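Antifreeze protein type II (Clupea harengus, PDB 2PY2) is a calcium-dependent antifreeze protein built on a C-type lectin fold and probably acts by binding ice and restraining its growth. Local coordinates at residues K9-G13 with R14-F18; D27-E30 with S31-E35; S48-V51 with K52-S56; W75-M78 with D79-M83; Q103-G107 with I108-W112. All coordinates share one frame; numbering follows the deposited sequence.

How the contacts relate
All five contacts are local, and none lies wholly in the core. Contact 4 is a surface contact, whereas the other four each join buried residues to exposed ones. Contacts 1 and 5 are antiparallel hairpins reaching the same sheet: the first is regular and turns tightly, the second is bulged and hydrated. Contacts 2 and 3 lie on the two helices, one within helix 25-33 and the other at the end of helix 45-52; in both, main-chain bonds dominate. Contact 3 packs against both hairpins, its centre about 11 Å from that of contact 1 and about 12 Å from that of contact 5. Contact 4 relies instead on a methionine over an indole and an Asx turn at Asp-79.

Contact 1 (K9-G13 with R14-F18); sequences KMFNG and RCFLF
Lys-9 and Phe-16 exchange two backbone bonds, Lys-9 N to Phe-16 O at 2.8 Å and Phe-16 N to Lys-9 O at 2.7 Å, and Phe-11 and Arg-14 close the antiparallel ladder at the turn. The Phe-16 ring turns an edge to the neighbouring strand: CE2 lies 3.8 Å from Phe-11 CB, and CD2 3.6 Å from Lys-9 O, in the ring plane. This is a beta hairpin with a two-residue loop, a type I' turn in which Asn-12 and Gly-13 both take left-handed backbone conformations. A bend at chi3 (64°) brings the Arg-14 guanidinium to the far end of the Phe-16 ring, whose CZ lies 3.5 Å above the guanidinium plane, offset toward its rim. NH1 of Arg-14 makes a salt bridge with Glu-47 and also bonds to the Ser-41 carbonyl, limiting rotation of the group. Through Phe-50, stacked on Phe-11, helix 45-52 covers the face that carries Lys-9, Phe-11, Arg-14 and Phe-16. Met-10 and Cys-15 project from the other face, Cys-15 disulfide-bonded to Cys-4.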
loop_
_atom_site.group_PDB
_atom_site.type_symbol
_atom_site.label_atom_id
_atom_site.label_comp_id
_atom_site.label_asym_id
_atom_site.label_seq_id
_atom_site.Cartn_x
_atom_site.Cartn_y
_atom_site.Cartn_z
ATOM N N LYS A 9 11.213 -6.523 -7.289
ATOM C CA LYS A 9 10.959 -7.957 -7.095
ATOM C C LYS A 9 9.661 -8.384 -7.781
ATOM O O LYS A 9 8.629 -7.717 -7.660
ATOM C CB LYS A 9 10.874 -8.284 -5.601
ATOM C CG LYS A 9 12.101 -7.888 -4.787
ATOM C CD LYS A 9 13.339 -8.674 -5.192
ATOM C CE LYS A 9 14.509 -8.375 -4.262
ATOM N NZ LYS A 9 14.898 -6.935 -4.285
ATOM N N MET A 10 9.706 -9.512 -8.479
ATOM C CA MET A 10 8.545 -9.992 -9.215
ATOM C C MET A 10 7.597 -10.935 -8.494
ATOM O O MET A 10 8.018 -11.837 -7.772
ATOM C CB MET A 10 9.003 -10.666 -10.507
ATOM C CG MET A 10 7.888 -11.300 -11.309
ATOM S SD MET A 10 8.545 -12.341 -12.621
ATOM C CE MET A 10 8.578 -13.940 -11.795
ATOM N N PHE A 11 6.305 -10.720 -8.719
ATOM C CA PHE A 11 5.268 -11.567 -8.152
ATOM C C PHE A 11 3.992 -11.449 -8.971
ATOM O O PHE A 11 3.441 -10.359 -9.137
ATOM C CB PHE A 11 4.950 -11.195 -6.703
ATOM C CG PHE A 11 3.814 -11.994 -6.120
ATOM C CD1 PHE A 11 4.023 -13.289 -5.652
ATOM C CD2 PHE A 11 2.523 -11.474 -6.098
ATOM C CE1 PHE A 11 2.961 -14.056 -5.170
ATOM C CE2 PHE A 11 1.453 -12.234 -5.620
ATOM C CZ PHE A 11 1.672 -13.524 -5.157
ATOM N N ASN A 12 3.535 -12.583 -9.486
ATOM C CA ASN A 12 2.312 -12.645 -10.271
ATOM C C ASN A 12 2.212 -11.598 -11.372
ATOM O O ASN A 12 1.222 -10.870 -11.456
ATOM C CB ASN A 12 1.101 -12.533 -9.344
ATOM C CG ASN A 12 0.149 -13.696 -9.494
ATOM O OD1 ASN A 12 -0.452 -13.888 -10.553
ATOM N ND2 ASN A 12 0.013 -14.492 -8.437
ATOM N N GLY A 13 3.243 -11.517 -12.205
ATOM C CA GLY A 13 3.231 -10.580 -13.315
ATOM C C GLY A 13 3.468 -9.116 -13.005
ATOM O O GLY A 13 3.373 -8.273 -13.898
ATOM N N ARG A 14 3.775 -8.800 -11.752
ATOM C CA ARG A 14 4.020 -7.415 -11.371
ATOM C C ARG A 14 5.377 -7.313 -10.682
ATOM O O ARG A 14 5.921 -8.318 -10.216
ATOM C CB ARG A 14 2.935 -6.935 -10.406
ATOM C CG ARG A 14 1.519 -7.264 -10.840
ATOM C CD ARG A 14 0.554 -7.120 -9.667
ATOM N NE ARG A 14 0.486 -5.748 -9.189
ATOM C CZ ARG A 14 -0.073 -5.384 -8.040
ATOM N NH1 ARG A 14 -0.615 -6.298 -7.241
ATOM N NH2 ARG A 14 -0.096 -4.103 -7.694
ATOM N N CYS A 15 5.918 -6.101 -10.631
ATOM C CA CYS A 15 7.197 -5.848 -9.977
ATOM C C CYS A 15 6.912 -4.954 -8.777
ATOM O O CYS A 15 6.120 -4.015 -8.863
ATOM C CB CYS A 15 8.176 -5.161 -10.931
ATOM S SG CYS A 15 8.535 -6.130 -12.435
ATOM N N PHE A 16 7.560 -5.257 -7.660
ATOM C CA PHE A 16 7.355 -4.511 -6.425
ATOM C C PHE A 16 8.630 -3.897 -5.886
ATOM O O PHE A 16 9.731 -4.411 -6.111
ATOM C CB PHE A 16 6.772 -5.439 -5.360
ATOM C CG PHE A 16 5.400 -5.946 -5.683
ATOM C CD1 PHE A 16 4.270 -5.317 -5.167
ATOM C CD2 PHE A 16 5.234 -7.057 -6.502
ATOM C CE1 PHE A 16 3.001 -5.789 -5.461
ATOM C CE2 PHE A 16 3.961 -7.541 -6.803
ATOM C CZ PHE A 16 2.843 -6.907 -6.283
ATOM N N LEU A 17 8.476 -2.794 -5.163
ATOM C CA LEU A 17 9.615 -2.124 -4.571
ATOM C C LEU A 17 9.224 -1.496 -3.248
ATOM O O LEU A 17 8.161 -0.882 -3.129
ATOM C CB LEU A 17 10.159 -1.040 -5.503
ATOM C CG LEU A 17 11.387 -0.289 -4.975
ATOM C CD1 LEU A 17 12.571 -1.245 -4.891
ATOM C CD2 LEU A 17 11.727 0.867 -5.897
ATOM N N PHE A 18 10.085 -1.680 -2.252
ATOM C CA PHE A 18 9.882 -1.107 -0.933
ATOM C C PHE A 18 10.680 0.189 -0.913
ATOM O O PHE A 18 11.892 0.185 -1.158
ATOM C CB PHE A 18 10.402 -2.050 0.163
ATOM C CG PHE A 18 10.356 -1.458 1.553
ATOM C CD1 PHE A 18 9.138 -1.222 2.190
ATOM C CD2 PHE A 18 11.529 -1.142 2.227
ATOM C CE1 PHE A 18 9.093 -0.681 3.482
ATOM C CE2 PHE A 18 11.498 -0.602 3.521
ATOM C CZ PHE A 18 10.277 -0.370 4.150
#

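Contact 2 (D27-E30 with S31-E35)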
loop_
_atom_site.group_PDB
_atom_site.type_symbol
_atom_site.label_atom_id
_atom_site.label_comp_id
_atom_site.label_asym_id
_atom_site.label_seq_id
_atom_site.Cartn_x
_atom_site.Cartn_y
_atom_site.Cartn_z
ATOM N N ASP A 27 3.123 12.226 -1.495
ATOM C CA ASP A 27 4.528 12.222 -1.922
ATOM C C ASP A 27 4.973 10.797 -2.266
ATOM O O ASP A 27 5.760 10.591 -3.186
ATOM C CB ASP A 27 5.442 12.806 -0.833
ATOM C CG ASP A 27 5.463 14.333 -0.833
ATOM O OD1 ASP A 27 4.936 14.943 -1.790
ATOM O OD2 ASP A 27 6.018 14.929 0.121
ATOM N N ALA A 28 4.467 9.815 -1.519
ATOM C CA ALA A 28 4.792 8.412 -1.773
ATOM C C ALA A 28 4.282 8.002 -3.158
ATOM O O ALA A 28 4.973 7.318 -3.919
ATOM C CB ALA A 28 4.155 7.528 -0.701
ATOM N N GLN A 29 3.058 8.404 -3.482
ATOM C CA GLN A 29 2.473 8.085 -4.777
ATOM C C GLN A 29 3.244 8.794 -5.885
ATOM O O GLN A 29 3.512 8.212 -6.939
ATOM C CB GLN A 29 1.002 8.500 -4.802
ATOM C CG GLN A 29 0.352 8.457 -6.187
ATOM C CD GLN A 29 0.227 7.057 -6.763
ATOM O OE1 GLN A 29 0.464 6.052 -6.080
ATOM N NE2 GLN A 29 -0.169 6.983 -8.030
ATOM N N GLU A 30 3.607 10.050 -5.641
ATOM C CA GLU A 30 4.368 10.827 -6.616
ATOM C C GLU A 30 5.714 10.135 -6.849
ATOM O O GLU A 30 6.179 10.016 -7.981
ATOM C CB GLU A 30 4.583 12.258 -6.103
ATOM C CG GLU A 30 3.279 13.056 -5.919
ATOM C CD GLU A 30 3.480 14.421 -5.248
ATOM O OE1 GLU A 30 4.203 15.272 -5.818
ATOM O OE2 GLU A 30 2.910 14.645 -4.148
ATOM N N SER A 31 6.326 9.666 -5.768
ATOM C CA SER A 31 7.608 8.984 -5.862
ATOM C C SER A 31 7.476 7.731 -6.735
ATOM O O SER A 31 8.356 7.444 -7.549
ATOM C CB SER A 31 8.110 8.625 -4.460
ATOM O OG SER A 31 9.443 8.147 -4.496
ATOM N N CYS A 32 6.375 6.991 -6.590
ATOM C CA CYS A 32 6.178 5.793 -7.410
ATOM C C CYS A 32 5.968 6.158 -8.879
ATOM O O CYS A 32 6.462 5.474 -9.785
ATOM C CB CYS A 32 4.954 4.984 -6.970
ATOM S SG CYS A 32 4.946 4.225 -5.310
ATOM N N MET A 33 5.226 7.234 -9.112
ATOM C CA MET A 33 4.936 7.665 -10.469
ATOM C C MET A 33 6.186 8.012 -11.253
ATOM O O MET A 33 6.202 7.889 -12.472
ATOM C CB MET A 33 3.982 8.853 -10.441
ATOM C CG MET A 33 2.589 8.458 -10.002
ATOM S SD MET A 33 1.555 9.888 -9.774
ATOM C CE MET A 33 1.156 10.315 -11.502
ATOM N N LYS A 34 7.229 8.442 -10.554
ATOM C CA LYS A 34 8.486 8.786 -11.214
ATOM C C LYS A 34 9.113 7.541 -11.831
ATOM O O LYS A 34 9.964 7.633 -12.720
ATOM C CB LYS A 34 9.456 9.413 -10.214
ATOM C CG LYS A 34 9.165 10.871 -9.918
ATOM C CD LYS A 34 10.186 11.475 -8.962
ATOM C CE LYS A 34 9.993 10.976 -7.540
ATOM N NZ LYS A 34 10.970 11.594 -6.596
ATOM N N GLU A 35 8.676 6.377 -11.362
ATOM C CA GLU A 35 9.186 5.101 -11.849
ATOM C C GLU A 35 8.149 4.346 -12.679
ATOM O O GLU A 35 8.269 3.137 -12.878
ATOM C CB GLU A 35 9.609 4.225 -10.667
ATOM C CG GLU A 35 10.641 4.859 -9.753
ATOM C CD GLU A 35 11.969 5.067 -10.445
ATOM O OE1 GLU A 35 12.569 4.065 -10.894
ATOM O OE2 GLU A 35 12.414 6.234 -10.537
#
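Gln-29 lays its amide across the Met-33 side chain, one helical turn on, with NE2 3.7 Å from Met-33 CG and 3.8 Å from Met-33 SD. Both residues belong to helix 25-33 of the C-type lectin domain, and their side chains meet at a slant. Gln-29 CG is anti to the backbone N (chi1 169°), and a bend at chi2 (66°) turns the amide toward Met-33. The amide is held at both ends by the adjoining strand 38-39: OE1 accepts from the backbone N of Leu-39, and NE2 donates to OD1 of Asn-38. Met-33 CG sits 3.2 Å from Gln-29 O, the same carbonyl that receives Met-33 N in a regular i to i+4 bond. Ser-31 and Cys-32 make equivalent bonds to Asp-27 and Ala-28, while the bond from Lys-34 N to Glu-30 O is longer, at 3.2 Å, and more bent. On the exposed flank the Lys-34 chain passes over the Glu-30 carbonyl, CG being 3.7 Å from O. The buried flank faces Leu-39 and carries Cys-32, which is disulfide-bonded to Cys-125; Cys-32 SG lies 3.4 Å from Ala-28 O.

Contact 3 (S48-V51 with K52-S56); sequences STFV and KELTS
Phe-50 and Leu-54 form the apolar side of this helix end, meeting at a slant with Phe-50 CE2 4.1 Å from Leu-54 CD1. Helix 45-52 of the C-type lectin domain here runs into a type I turn from Lys-52 to Thr-55. Packing is tight where Leu-54 N bonds to Val-51 O at 2.8 Å, an i to i+3 bond, and Leu-54 CB rests 3.3 Å from the same oxygen. Phe-16 of strand 14-20 adds to it, packing on Val-51 and Leu-54 and meeting the Phe-50 ring with the planes at about 60°. On the exposed flank the side-chain ends are looser, Thr-49 CG2 and Glu-53 CD lying 4.4 Å apart, although Glu-53 N is bonded to Thr-49 O at 3.0 Å and Glu-53 CG rests 3.2 Å from that oxygen. Thr-49 OG1 turns back to the carbonyl of Leu-45. Toward strand 101-106, the Lys-52 chain runs extended beyond CG, so that NZ can bond to Lys-110 O while CE passes 4.0 Å from Ser-48 OG.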
loop_
_atom_site.group_PDB
_atom_site.type_symbol
_atom_site.label_atom_id
_atom_site.label_comp_id
_atom_site.label_asym_id
_atom_site.label_seq_id
_atom_site.Cartn_x
_atom_site.Cartn_y
_atom_site.Cartn_z
ATOM N N SER A 48 -0.126 -10.416 -0.230
ATOM C CA SER A 48 0.124 -9.724 1.021
ATOM C C SER A 48 1.390 -10.259 1.664
ATOM O O SER A 48 2.215 -9.500 2.153
ATOM C CB SER A 48 -1.039 -9.921 1.988
ATOM O OG SER A 48 -0.730 -9.320 3.234
ATOM N N THR A 49 1.537 -11.579 1.664
ATOM C CA THR A 49 2.711 -12.205 2.250
ATOM C C THR A 49 3.975 -11.814 1.486
ATOM O O THR A 49 4.999 -11.487 2.091
ATOM C CB THR A 49 2.530 -13.733 2.269
ATOM O OG1 THR A 49 1.410 -14.044 3.105
ATOM C CG2 THR A 49 3.772 -14.432 2.801
ATOM N N PHE A 50 3.895 -11.825 0.159
ATOM C CA PHE A 50 5.035 -11.454 -0.668
ATOM C C PHE A 50 5.492 -10.031 -0.365
ATOM O O PHE A 50 6.686 -9.769 -0.224
ATOM C CB PHE A 50 4.693 -11.552 -2.155
ATOM C CG PHE A 50 5.820 -11.126 -3.053
ATOM C CD1 PHE A 50 6.848 -12.011 -3.366
ATOM C CD2 PHE A 50 5.887 -9.822 -3.534
ATOM C CE1 PHE A 50 7.933 -11.602 -4.147
ATOM C CE2 PHE A 50 6.965 -9.402 -4.312
ATOM C CZ PHE A 50 7.989 -10.293 -4.618
ATOM N N VAL A 51 4.543 -9.105 -0.274
ATOM C CA VAL A 51 4.909 -7.725 0.008
ATOM C C VAL A 51 5.452 -7.587 1.427
ATOM O O VAL A 51 6.394 -6.832 1.659
ATOM C CB VAL A 51 3.714 -6.766 -0.207
ATOM C CG1 VAL A 51 3.292 -6.790 -1.667
ATOM C CG2 VAL A 51 2.565 -7.160 0.673
ATOM N N LYS A 52 4.879 -8.319 2.379
ATOM C CA LYS A 52 5.389 -8.245 3.742
ATOM C C LYS A 52 6.856 -8.663 3.772
ATOM O O LYS A 52 7.639 -8.129 4.544
ATOM C CB LYS A 52 4.573 -9.133 4.685
ATOM C CG LYS A 52 3.254 -8.503 5.106
ATOM C CD LYS A 52 2.532 -9.349 6.144
ATOM C CE LYS A 52 1.292 -8.631 6.661
ATOM N NZ LYS A 52 0.538 -9.473 7.639
ATOM N N GLU A 53 7.232 -9.608 2.917
ATOM C CA GLU A 53 8.617 -10.067 2.875
ATOM C C GLU A 53 9.569 -9.009 2.321
ATOM O O GLU A 53 10.783 -9.175 2.365
ATOM C CB GLU A 53 8.727 -11.353 2.054
ATOM C CG GLU A 53 7.974 -12.514 2.672
ATOM C CD GLU A 53 8.030 -13.765 1.828
ATOM O OE1 GLU A 53 7.694 -13.692 0.625
ATOM O OE2 GLU A 53 8.404 -14.823 2.375
ATOM N N LEU A 54 9.018 -7.916 1.804
ATOM C CA LEU A 54 9.840 -6.834 1.273
ATOM C C LEU A 54 10.057 -5.745 2.320
ATOM O O LEU A 54 10.864 -4.835 2.113
ATOM C CB LEU A 54 9.170 -6.194 0.054
ATOM C CG LEU A 54 8.981 -7.030 -1.205
ATOM C CD1 LEU A 54 8.367 -6.167 -2.292
ATOM C CD2 LEU A 54 10.322 -7.577 -1.655
ATOM N N THR A 55 9.349 -5.851 3.443
ATOM C CA THR A 55 9.418 -4.843 4.495
ATOM C C THR A 55 10.316 -5.145 5.702
ATOM O O THR A 55 10.171 -4.529 6.756
ATOM C CB THR A 55 7.995 -4.504 4.990
ATOM O OG1 THR A 55 7.403 -5.653 5.613
ATOM C CG2 THR A 55 7.127 -4.102 3.809
ATOM N N SER A 56 11.244 -6.084 5.529
ATOM C CA SER A 56 12.205 -6.470 6.569
ATOM C C SER A 56 11.626 -7.284 7.718
ATOM O O SER A 56 10.407 -7.419 7.858
ATOM C CB SER A 56 12.912 -5.230 7.132
ATOM O OG SER A 56 12.175 -4.631 8.187
#

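Contact 4 (W75-M78 with D79-M83); sequences WFWM and DSTSM
Met-83 folds back over Trp-77, the two side chains crossing at about a right angle. In this loop of the C-type lectin fold the chain leaves strand 76-77 through a type I turn closed by Ser-80 N to Trp-77 O at 3.1 Å. The aromatic part is a CH-pi contact joined to a Met-aromatic one: Met-83 CE lies 3.6 Å from the centroid of the Trp-77 six-membered ring, over its face, while SD meets the five-membered ring obliquely. The bend at chi2 of Met-83 (-69°) brings the thioether to the indole and lets CE touch Trp-75 CB at 3.7 Å. Polar contacts centre on Asp-79, whose OD1 accepts Thr-81 N at 3.1 Å, an Asx turn, and Thr-81 OG1 at 2.7 Å, both from the same face of the carboxylate. The other oxygen, OD2, bonds to Ser-41 OG, so both ends are held. A water bridges the two limbs of the loop, accepting from Trp-77 N at 2.9 Å and donating to Thr-81 O at 2.8 Å.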
loop_
_atom_site.group_PDB
_atom_site.type_symbol
_atom_site.label_atom_id
_atom_site.label_comp_id
_atom_site.label_asym_id
_atom_site.label_seq_id
_atom_site.Cartn_x
_atom_site.Cartn_y
_atom_site.Cartn_z
ATOM N N TRP A 75 -13.882 2.444 -1.543
ATOM C CA TRP A 75 -12.448 2.258 -1.706
ATOM C C TRP A 75 -11.949 2.053 -3.128
ATOM O O TRP A 75 -12.530 1.294 -3.907
ATOM C CB TRP A 75 -11.996 1.075 -0.850
ATOM C CG TRP A 75 -12.295 1.279 0.593
ATOM C CD1 TRP A 75 -13.453 0.960 1.243
ATOM C CD2 TRP A 75 -11.467 1.942 1.548
ATOM N NE1 TRP A 75 -13.399 1.390 2.545
ATOM C CE2 TRP A 75 -12.190 1.998 2.761
ATOM C CE3 TRP A 75 -10.184 2.503 1.499
ATOM C CZ2 TRP A 75 -11.675 2.595 3.913
ATOM C CZ3 TRP A 75 -9.670 3.099 2.644
ATOM C CH2 TRP A 75 -10.418 3.140 3.836
ATOM N N PHE A 76 -10.848 2.726 -3.452
ATOM C CA PHE A 76 -10.247 2.623 -4.774
ATOM C C PHE A 76 -8.741 2.437 -4.660
ATOM O O PHE A 76 -8.118 2.954 -3.729
ATOM C CB PHE A 76 -10.504 3.898 -5.577
ATOM C CG PHE A 76 -11.949 4.154 -5.860
ATOM C CD1 PHE A 76 -12.597 3.485 -6.893
ATOM C CD2 PHE A 76 -12.667 5.043 -5.085
ATOM C CE1 PHE A 76 -13.950 3.705 -7.149
ATOM C CE2 PHE A 76 -14.025 5.272 -5.329
ATOM C CZ PHE A 76 -14.664 4.601 -6.364
ATOM N N TRP A 77 -8.181 1.684 -5.606
ATOM C CA TRP A 77 -6.742 1.459 -5.703
ATOM C C TRP A 77 -6.282 2.439 -6.779
ATOM O O TRP A 77 -6.980 2.636 -7.770
ATOM C CB TRP A 77 -6.426 0.042 -6.183
ATOM C CG TRP A 77 -6.622 -1.042 -5.178
ATOM C CD1 TRP A 77 -7.436 -2.130 -5.305
ATOM C CD2 TRP A 77 -5.934 -1.199 -3.926
ATOM N NE1 TRP A 77 -7.294 -2.957 -4.218
ATOM C CE2 TRP A 77 -6.380 -2.411 -3.355
ATOM C CE3 TRP A 77 -4.984 -0.435 -3.235
ATOM C CZ2 TRP A 77 -5.907 -2.881 -2.120
ATOM C CZ3 TRP A 77 -4.511 -0.904 -2.005
ATOM C CH2 TRP A 77 -4.977 -2.117 -1.463
ATOM N N MET A 78 -5.108 3.029 -6.602
ATOM C CA MET A 78 -4.591 3.990 -7.570
ATOM C C MET A 78 -4.288 3.384 -8.940
ATOM O O MET A 78 -4.227 4.108 -9.932
ATOM C CB MET A 78 -3.334 4.671 -7.028
ATOM C CG MET A 78 -3.605 5.649 -5.911
ATOM S SD MET A 78 -4.789 6.945 -6.387
ATOM C CE MET A 78 -3.789 7.889 -7.538
ATOM N N ASP A 79 -4.093 2.069 -9.000
ATOM C CA ASP A 79 -3.809 1.426 -10.279
ATOM C C ASP A 79 -5.078 0.946 -10.971
ATOM O O ASP A 79 -5.019 0.195 -11.942
ATOM C CB ASP A 79 -2.827 0.256 -10.099
ATOM C CG ASP A 79 -3.374 -0.842 -9.206
ATOM O OD1 ASP A 79 -4.572 -0.789 -8.847
ATOM O OD2 ASP A 79 -2.601 -1.764 -8.866
ATOM N N SER A 80 -6.221 1.390 -10.459
ATOM C CA SER A 80 -7.540 1.060 -11.000
ATOM C C SER A 80 -7.946 -0.417 -11.022
ATOM O O SER A 80 -8.826 -0.814 -11.790
ATOM C CB SER A 80 -7.700 1.658 -12.402
ATOM O OG SER A 80 -6.900 0.974 -13.348
ATOM N N THR A 81 -7.315 -1.231 -10.176
ATOM C CA THR A 81 -7.669 -2.644 -10.084
ATOM C C THR A 81 -8.825 -2.763 -9.085
ATOM O O THR A 81 -9.116 -1.820 -8.351
ATOM C CB THR A 81 -6.473 -3.500 -9.598
ATOM O OG1 THR A 81 -5.984 -2.978 -8.359
ATOM C CG2 THR A 81 -5.346 -3.478 -10.627
ATOM N N SER A 82 -9.477 -3.913 -9.030
ATOM C CA SER A 82 -10.607 -4.060 -8.117
ATOM C C SER A 82 -10.252 -4.250 -6.640
ATOM O O SER A 82 -9.194 -4.774 -6.300
ATOM C CB SER A 82 -11.496 -5.222 -8.568
ATOM O OG SER A 82 -12.669 -5.294 -7.774
ATOM N N MET A 83 -11.152 -3.797 -5.774
ATOM C CA MET A 83 -11.003 -3.940 -4.327
ATOM C C MET A 83 -11.681 -5.261 -3.993
ATOM O O MET A 83 -12.858 -5.295 -3.629
ATOM C CB MET A 83 -11.715 -2.801 -3.598
ATOM C CG MET A 83 -10.803 -1.673 -3.153
ATOM S SD MET A 83 -9.674 -2.165 -1.829
ATOM C CE MET A 83 -8.741 -0.605 -1.592
HETATM O O HOH W 1 -10.111 0.693 -7.523
#

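Contact 5 (Q103-G107 with I108-W112)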
loop_
_atom_site.group_PDB
_atom_site.type_symbol
_atom_site.label_atom_id
_atom_site.label_comp_id
_atom_site.label_asym_id
_atom_site.label_seq_id
_atom_site.Cartn_x
_atom_site.Cartn_y
_atom_site.Cartn_z
ATOM N N GLN A 103 -2.797 2.087 5.250
ATOM C CA GLN A 103 -1.455 1.812 5.744
ATOM C C GLN A 103 -1.440 0.326 6.103
ATOM O O GLN A 103 -2.369 -0.156 6.756
ATOM C CB GLN A 103 -1.173 2.622 7.014
ATOM C CG GLN A 103 0.241 2.446 7.521
ATOM C CD GLN A 103 0.482 3.086 8.882
ATOM O OE1 GLN A 103 1.572 2.978 9.423
ATOM N NE2 GLN A 103 -0.537 3.747 9.439
ATOM N N MET A 104 -0.407 -0.395 5.679
ATOM C CA MET A 104 -0.303 -1.821 6.015
ATOM C C MET A 104 0.782 -2.037 7.090
ATOM O O MET A 104 1.491 -1.096 7.466
ATOM C CB MET A 104 0.018 -2.658 4.768
ATOM C CG MET A 104 1.448 -2.537 4.251
ATOM S SD MET A 104 1.790 -3.739 2.932
ATOM C CE MET A 104 2.138 -5.236 3.932
ATOM N N ASN A 105 0.911 -3.273 7.585
ATOM C CA ASN A 105 1.898 -3.591 8.628
ATOM C C ASN A 105 1.695 -2.756 9.891
ATOM O O ASN A 105 2.661 -2.387 10.554
ATOM C CB ASN A 105 3.326 -3.348 8.125
ATOM C CG ASN A 105 3.913 -4.548 7.406
ATOM O OD1 ASN A 105 4.960 -4.444 6.751
ATOM N ND2 ASN A 105 3.255 -5.696 7.529
ATOM N N VAL A 106 0.446 -2.466 10.221
ATOM C CA VAL A 106 0.130 -1.640 11.378
ATOM C C VAL A 106 -0.117 -2.455 12.635
ATOM O O VAL A 106 -0.805 -3.478 12.590
ATOM C CB VAL A 106 -1.124 -0.779 11.100
ATOM C CG1 VAL A 106 -1.405 0.165 12.269
ATOM C CG2 VAL A 106 -0.925 -0.003 9.803
ATOM N N GLY A 107 0.452 -1.994 13.748
ATOM C CA GLY A 107 0.258 -2.660 15.026
ATOM C C GLY A 107 0.893 -4.027 15.183
ATOM O O GLY A 107 1.654 -4.474 14.329
ATOM N N ILE A 108 0.575 -4.704 16.283
ATOM C CA ILE A 108 1.146 -6.024 16.519
ATOM C C ILE A 108 0.577 -7.049 15.551
ATOM O O ILE A 108 1.210 -8.060 15.269
ATOM C CB ILE A 108 0.889 -6.514 17.966
ATOM C CG1 ILE A 108 -0.597 -6.791 18.179
ATOM C CG2 ILE A 108 1.358 -5.468 18.956
ATOM C CD1 ILE A 108 -0.894 -7.418 19.527
ATOM N N GLY A 109 -0.623 -6.784 15.049
ATOM C CA GLY A 109 -1.248 -7.702 14.112
ATOM C C GLY A 109 -0.763 -7.543 12.680
ATOM O O GLY A 109 -1.108 -8.351 11.818
ATOM N N LYS A 110 0.024 -6.498 12.424
ATOM C CA LYS A 110 0.561 -6.224 11.090
ATOM C C LYS A 110 -0.534 -6.269 10.018
ATOM O O LYS A 110 -0.384 -6.914 8.981
ATOM C CB LYS A 110 1.672 -7.228 10.750
ATOM C CG LYS A 110 2.840 -7.234 11.732
ATOM C CD LYS A 110 3.524 -5.875 11.810
ATOM C CE LYS A 110 4.776 -5.920 12.686
ATOM N NZ LYS A 110 5.509 -4.624 12.648
ATOM N N CYS A 111 -1.624 -5.552 10.273
ATOM C CA CYS A 111 -2.773 -5.499 9.371
ATOM C C CYS A 111 -2.983 -4.091 8.797
ATOM O O CYS A 111 -2.149 -3.200 8.994
ATOM C CB CYS A 111 -4.019 -5.941 10.135
ATOM S SG CYS A 111 -3.917 -5.460 11.886
ATOM N N TRP A 112 -4.100 -3.893 8.104
ATOM C CA TRP A 112 -4.400 -2.590 7.497
ATOM C C TRP A 112 -5.192 -1.674 8.411
ATOM O O TRP A 112 -6.055 -2.106 9.177
ATOM C CB TRP A 112 -5.198 -2.746 6.206
ATOM C CG TRP A 112 -4.547 -3.518 5.098
ATOM C CD1 TRP A 112 -3.353 -4.175 5.127
ATOM C CD2 TRP A 112 -5.112 -3.765 3.810
ATOM N NE1 TRP A 112 -3.141 -4.822 3.933
ATOM C CE2 TRP A 112 -4.210 -4.588 3.107
ATOM C CE3 TRP A 112 -6.300 -3.369 3.183
ATOM C CZ2 TRP A 112 -4.460 -5.029 1.802
ATOM C CZ3 TRP A 112 -6.548 -3.811 1.885
ATOM C CH2 TRP A 112 -5.631 -4.631 1.211
HETATM O O HOH W 2 3.624 -2.643 13.184
HETATM O O HOH W 3 -0.690 -5.494 6.622
HETATM O O HOH W 4 -2.362 -4.672 14.910
#
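Val-106 and Cys-111 pair through two backbone bonds, Val-106 N to Cys-111 O at 3.0 Å and Cys-111 N to Val-106 O at 3.2 Å. A G1 beta bulge flanks the pair on each strand: Asn-105 joins Val-106 in facing Cys-111, and Lys-110 joins Cys-111 in facing Val-106, both added residues having left-handed backbone conformations. Beyond the bulges the chain reverses in a type I turn, closed by Lys-110 N to Gly-107 O. The Lys-110 side chain, bent at chi2 (-60°), curls back so that CD lies 3.4 Å from Gly-107 O. Farther along, Met-104 CB meets Trp-112 CD1 at 3.7 Å. Three waters form the next shell. One donates to Asn-105 O and Gly-107 O and accepts from Lys-110 NZ; another links Asn-105 N to Lys-110 O; the third joins Val-106 O to Gly-109 N. Lys-110 NZ also bonds to the carbonyls of Leu-59 and Asp-58, and a disulfide ties Cys-111 to Cys-89. Trp-112 directly precedes the calcium ligands Asn-113 and Asp-114, the WND sequence familiar in C-type lectins. The hairpin joins strands 101-106 and 111-115; Met-104 and Trp-112 pack on Ile-64 of strand 62-64, and Met-104 also touches Val-51 of helix 45-52.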